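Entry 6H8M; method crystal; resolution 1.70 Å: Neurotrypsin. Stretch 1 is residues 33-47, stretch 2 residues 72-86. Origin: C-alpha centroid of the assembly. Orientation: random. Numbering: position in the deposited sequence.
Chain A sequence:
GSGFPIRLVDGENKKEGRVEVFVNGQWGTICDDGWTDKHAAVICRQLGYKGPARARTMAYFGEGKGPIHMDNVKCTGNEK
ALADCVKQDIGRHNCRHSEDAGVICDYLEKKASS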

# COMPACT_ATOMS: atom_id res chain seq x y z
N ASP A 33 -3.55 -6.82 5.76
CA ASP A 33 -3.13 -7.99 6.48
C ASP A 33 -1.61 -8.10 6.30
O ASP A 33 -1.11 -8.20 5.15
CB ASP A 33 -3.84 -9.24 5.94
CG ASP A 33 -3.68 -10.36 6.94
OD1 ASP A 33 -4.10 -10.17 8.11
OD2 ASP A 33 -2.98 -11.30 6.61
N GLY A 34 -0.89 -8.04 7.40
CA GLY A 34 0.57 -8.10 7.31
C GLY A 34 1.22 -6.80 6.84
O GLY A 34 2.41 -6.84 6.56
N TRP A 35 0.48 -5.68 6.70
CA TRP A 35 1.01 -4.45 6.17
C TRP A 35 1.72 -3.69 7.32
O TRP A 35 1.12 -3.49 8.36
CB TRP A 35 -0.12 -3.60 5.53
CG TRP A 35 0.29 -2.35 4.81
CD1 TRP A 35 0.21 -1.06 5.30
CD2 TRP A 35 0.69 -2.21 3.42
NE1 TRP A 35 0.62 -0.20 4.33
CE2 TRP A 35 0.91 -0.86 3.18
CE3 TRP A 35 0.92 -3.14 2.41
CZ2 TRP A 35 1.30 -0.37 1.94
CZ3 TRP A 35 1.34 -2.66 1.19
CH2 TRP A 35 1.58 -1.31 0.97
N THR A 36 2.99 -3.35 7.11
CA THR A 36 3.80 -2.70 8.17
C THR A 36 4.59 -1.54 7.57
O THR A 36 4.38 -1.22 6.39
CB THR A 36 4.78 -3.70 8.80
OG1 THR A 36 5.79 -3.98 7.83
CG2 THR A 36 4.11 -4.99 9.22
N ASP A 37 5.50 -0.97 8.37
CA ASP A 37 6.38 0.15 7.94
C ASP A 37 7.28 -0.28 6.77
O ASP A 37 7.64 0.59 5.98
CB ASP A 37 7.10 0.79 9.13
CG ASP A 37 6.15 1.51 10.09
OD1 ASP A 37 4.94 1.55 9.80
OD2 ASP A 37 6.63 2.02 11.11
N LYS A 38 7.69 -1.55 6.72
CA LYS A 38 8.52 -2.06 5.59
C LYS A 38 7.72 -1.88 4.29
O LYS A 38 8.32 -1.39 3.32
CB LYS A 38 8.88 -3.52 5.84
CG LYS A 38 9.67 -3.79 7.11
CD LYS A 38 10.08 -5.24 7.27
CE LYS A 38 11.06 -5.48 8.40
NZ LYS A 38 10.40 -5.43 9.72
N HIS A 39 6.43 -2.24 4.27
CA HIS A 39 5.63 -1.99 3.08
C HIS A 39 5.56 -0.52 2.74
O HIS A 39 5.67 -0.13 1.55
CB HIS A 39 4.23 -2.61 3.26
CG HIS A 39 4.28 -4.07 3.57
ND1 HIS A 39 4.54 -4.56 4.83
CD2 HIS A 39 4.09 -5.14 2.78
CE1 HIS A 39 4.64 -5.89 4.80
NE2 HIS A 39 4.31 -6.28 3.55
N ALA A 40 5.35 0.32 3.74
CA ALA A 40 5.27 1.72 3.54
C ALA A 40 6.57 2.29 2.97
O ALA A 40 6.48 3.13 2.00
CB ALA A 40 4.94 2.46 4.81
N ALA A 41 7.71 1.76 3.41
CA ALA A 41 9.02 2.21 2.90
C ALA A 41 9.09 1.93 1.39
O ALA A 41 9.56 2.80 0.61
CB ALA A 41 10.19 1.57 3.67
N VAL A 42 8.59 0.77 0.96
CA VAL A 42 8.71 0.37 -0.38
C VAL A 42 7.78 1.23 -1.28
O VAL A 42 8.18 1.73 -2.32
CB VAL A 42 8.41 -1.12 -0.58
CG1 VAL A 42 8.31 -1.49 -2.07
CG2 VAL A 42 9.47 -1.98 0.11
N ILE A 43 6.55 1.42 -0.84
CA ILE A 43 5.65 2.30 -1.61
C ILE A 43 6.23 3.70 -1.75
O ILE A 43 6.24 4.28 -2.87
CB ILE A 43 4.28 2.34 -0.90
CG1 ILE A 43 3.60 0.98 -0.91
CG2 ILE A 43 3.41 3.43 -1.54
CD1 ILE A 43 3.30 0.44 -2.27
N CYS A 44 6.67 4.27 -0.63
CA CYS A 44 7.20 5.60 -0.61
C CYS A 44 8.48 5.74 -1.47
O CYS A 44 8.63 6.73 -2.23
CB CYS A 44 7.42 6.04 0.83
SG CYS A 44 5.83 6.23 1.71
N ARG A 45 9.33 4.71 -1.44
CA ARG A 45 10.55 4.64 -2.27
C ARG A 45 10.17 4.66 -3.75
O ARG A 45 10.71 5.41 -4.51
CB ARG A 45 11.42 3.44 -1.87
CG ARG A 45 12.77 3.36 -2.59
CD ARG A 45 13.68 2.26 -2.03
NE ARG A 45 13.97 2.36 -0.61
CZ ARG A 45 13.49 1.56 0.33
NH1 ARG A 45 12.77 0.48 0.05
NH2 ARG A 45 13.75 1.85 1.60
N GLN A 46 9.20 3.85 -4.17
CA GLN A 46 8.80 3.80 -5.53
C GLN A 46 8.25 5.17 -5.99
O GLN A 46 8.47 5.54 -7.16
CB GLN A 46 7.81 2.67 -5.80
CG GLN A 46 7.53 2.50 -7.29
CD GLN A 46 6.42 1.56 -7.66
OE1 GLN A 46 6.21 0.53 -7.05
NE2 GLN A 46 5.81 1.82 -8.79
N LEU A 47 7.55 5.87 -5.10
CA LEU A 47 7.00 7.18 -5.40
C LEU A 47 8.06 8.29 -5.41
O LEU A 47 7.74 9.41 -5.78
CB LEU A 47 5.93 7.47 -4.35
CG LEU A 47 4.61 6.72 -4.49
CD1 LEU A 47 3.73 6.98 -3.27
CD2 LEU A 47 3.90 7.10 -5.76
N ASN A 72 -1.72 -10.27 0.59
CA ASN A 72 -0.66 -10.52 1.55
C ASN A 72 0.69 -10.36 0.88
O ASN A 72 1.30 -11.32 0.46
CB ASN A 72 -0.71 -11.95 2.12
CG ASN A 72 -1.08 -11.95 3.59
OD1 ASN A 72 -0.21 -11.85 4.45
ND2 ASN A 72 -2.36 -12.07 3.86
N VAL A 73 1.17 -9.13 0.90
CA VAL A 73 2.44 -8.78 0.31
C VAL A 73 3.49 -9.03 1.39
O VAL A 73 3.21 -8.64 2.53
CB VAL A 73 2.39 -7.30 -0.11
CG1 VAL A 73 3.68 -6.84 -0.75
CG2 VAL A 73 1.21 -7.00 -1.02
N LYS A 74 4.63 -9.66 1.05
CA LYS A 74 5.80 -9.78 1.91
C LYS A 74 6.91 -8.89 1.36
O LYS A 74 7.28 -9.01 0.23
CB LYS A 74 6.32 -11.22 2.01
CG LYS A 74 7.34 -11.46 3.12
CD LYS A 74 7.64 -12.94 3.39
CE LYS A 74 8.80 -13.13 4.34
NZ LYS A 74 8.83 -14.50 4.92
N CYS A 75 7.36 -7.91 2.15
CA CYS A 75 8.41 -6.95 1.77
C CYS A 75 9.51 -7.12 2.84
O CYS A 75 9.21 -7.23 4.04
CB CYS A 75 7.89 -5.50 1.75
SG CYS A 75 6.78 -5.06 0.34
N THR A 76 10.79 -7.05 2.44
CA THR A 76 11.88 -6.85 3.41
C THR A 76 11.91 -5.39 3.90
O THR A 76 12.30 -5.16 5.02
CB THR A 76 13.25 -7.18 2.79
OG1 THR A 76 13.50 -6.11 1.86
CG2 THR A 76 13.29 -8.55 2.16
N GLY A 77 11.43 -4.43 3.07
CA GLY A 77 11.56 -3.01 3.38
C GLY A 77 12.60 -2.31 2.54
O GLY A 77 12.60 -1.06 2.46
N ASN A 78 13.43 -3.09 1.84
CA ASN A 78 14.54 -2.58 1.07
C ASN A 78 14.22 -2.44 -0.42
O ASN A 78 15.02 -1.88 -1.13
CB ASN A 78 15.77 -3.47 1.28
CG ASN A 78 16.20 -3.47 2.72
OD1 ASN A 78 16.12 -2.43 3.36
ND2 ASN A 78 16.59 -4.62 3.27
N GLU A 79 13.07 -2.97 -0.88
CA GLU A 79 12.76 -3.04 -2.32
C GLU A 79 12.60 -1.62 -2.87
O GLU A 79 12.14 -0.70 -2.14
CB GLU A 79 11.48 -3.84 -2.57
CG GLU A 79 11.55 -5.29 -2.15
CD GLU A 79 11.23 -5.71 -0.73
OE1 GLU A 79 11.17 -4.86 0.18
OE2 GLU A 79 11.03 -6.90 -0.52
N LYS A 80 12.95 -1.44 -4.15
CA LYS A 80 12.82 -0.15 -4.82
C LYS A 80 11.40 -0.02 -5.38
O LYS A 80 11.03 1.03 -5.84
CB LYS A 80 13.87 0.01 -5.93
CG LYS A 80 15.26 0.41 -5.43
CD LYS A 80 16.31 0.46 -6.54
CE LYS A 80 17.73 0.42 -6.01
NZ LYS A 80 18.71 0.56 -7.12
N ALA A 81 10.64 -1.12 -5.41
CA ALA A 81 9.34 -1.09 -6.11
C ALA A 81 8.47 -2.22 -5.56
O ALA A 81 8.98 -3.29 -5.22
CB ALA A 81 9.50 -1.22 -7.59
N LEU A 82 7.16 -1.97 -5.51
CA LEU A 82 6.20 -2.90 -4.97
C LEU A 82 6.30 -4.24 -5.72
O LEU A 82 6.20 -5.30 -5.08
CB LEU A 82 4.80 -2.32 -5.15
CG LEU A 82 3.67 -3.20 -4.62
CD1 LEU A 82 3.86 -3.51 -3.16
CD2 LEU A 82 2.34 -2.53 -4.89
N ALA A 83 6.57 -4.16 -7.02
CA ALA A 83 6.64 -5.35 -7.92
C ALA A 83 7.69 -6.34 -7.44
O ALA A 83 7.62 -7.53 -7.77
CB ALA A 83 6.95 -4.91 -9.34
N ASP A 84 8.72 -5.84 -6.75
CA ASP A 84 9.86 -6.69 -6.29
C ASP A 84 9.51 -7.35 -4.96
O ASP A 84 10.23 -8.19 -4.47
CB ASP A 84 11.15 -5.88 -6.13
CG ASP A 84 11.60 -5.20 -7.41
OD1 ASP A 84 11.26 -5.72 -8.46
OD2 ASP A 84 12.21 -4.11 -7.33
N CYS A 85 8.44 -6.91 -4.28
CA CYS A 85 8.01 -7.64 -3.07
C CYS A 85 7.48 -8.99 -3.55
O CYS A 85 7.34 -9.16 -4.72
CB CYS A 85 6.96 -6.87 -2.29
SG CYS A 85 7.65 -5.33 -1.65
N VAL A 86 7.21 -9.92 -2.63
CA VAL A 86 6.77 -11.28 -3.00
C VAL A 86 5.35 -11.48 -2.48
O VAL A 86 5.02 -11.02 -1.40
CB VAL A 86 7.75 -12.38 -2.53
CG1 VAL A 86 9.10 -12.22 -3.21
CG2 VAL A 86 7.94 -12.42 -1.02
O HOH W 1 6.00 -1.63 -8.68

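Contact between residues 33-47, mostly a helix beginning at D37, and the loop-rich segment 72-86 of neurotrypsin; 836 Å² is buried between them, both sides summed. Most of the polar bonding across it links a helix side chain to the backbone of the second segment: H39 and R45 donate to carbonyls and Q46 accepts from an amide. H39 is used at both ring nitrogens. H39 NE2 donates to V73 O at 2.8 Å, with the oxygen at the ring edge near its plane, where the in-plane N-H of NE2 points. H39 ND1 accepts from T36 N at 3.0 Å, which leaves the proton on NE2 for V73; T36 OG1 also lies 3.3 Å from H39 ND1. The same hydroxyl oxygen, T36 OG1, caps the helix by accepting from K38 N at 3.3 Å. Over one face of the imidazole sits C75, its CB 4.1 Å from the centroid of the H39 ring and 19° off the normal.

R45 reaches the loop with its guanidinium. R45 NH1 donates to G77 O at 2.9 Å and to E79 O at 2.6 Å, both carbonyls lying at the edge near the guanidinium plane; R45 NH2 adds a weak bond to the same G77 O at 3.2 Å. N78 O, 3.5 Å from R45 NH1, is poorly angled and is not bonded to it. The loop that presents these carbonyls is held from within: E79 OE2 accepts from T76 N at 3.0 Å, E79 OE1 from G77 N at 2.9 Å, and T76 OG1 from N78 N at 3.0 Å. G77 passes close to the helix, its CA 3.6 Å from K38 O; a CB there would come within a tight 3.3 Å of K38 CB, and its backbone angles by themselves call for glycine.

Q46 OE1 accepts two hydrogen bonds, one from L82 N at 3.1 Å with a nearly straight angle of 166°, the other from a water oxygen at 2.7 Å. That water oxygen in turn accepts from A83 N at 3.1 Å, so Q46 serves two successive amides, one directly and one through solvent. Q46 NE2 is bonded elsewhere in the structure. At the other end of the contact, N72 ND2 donates to D33 OD2 at 2.9 Å, a bond between two side chains.

Between these polar groups V42 packs against the C75-C85 disulfide: V42 CG2 lies 4.1 Å from C75 SG, and V42 CG1 3.9 Å from C85 SG. I43 CD1 meets L82 CD2 at 4.1 Å.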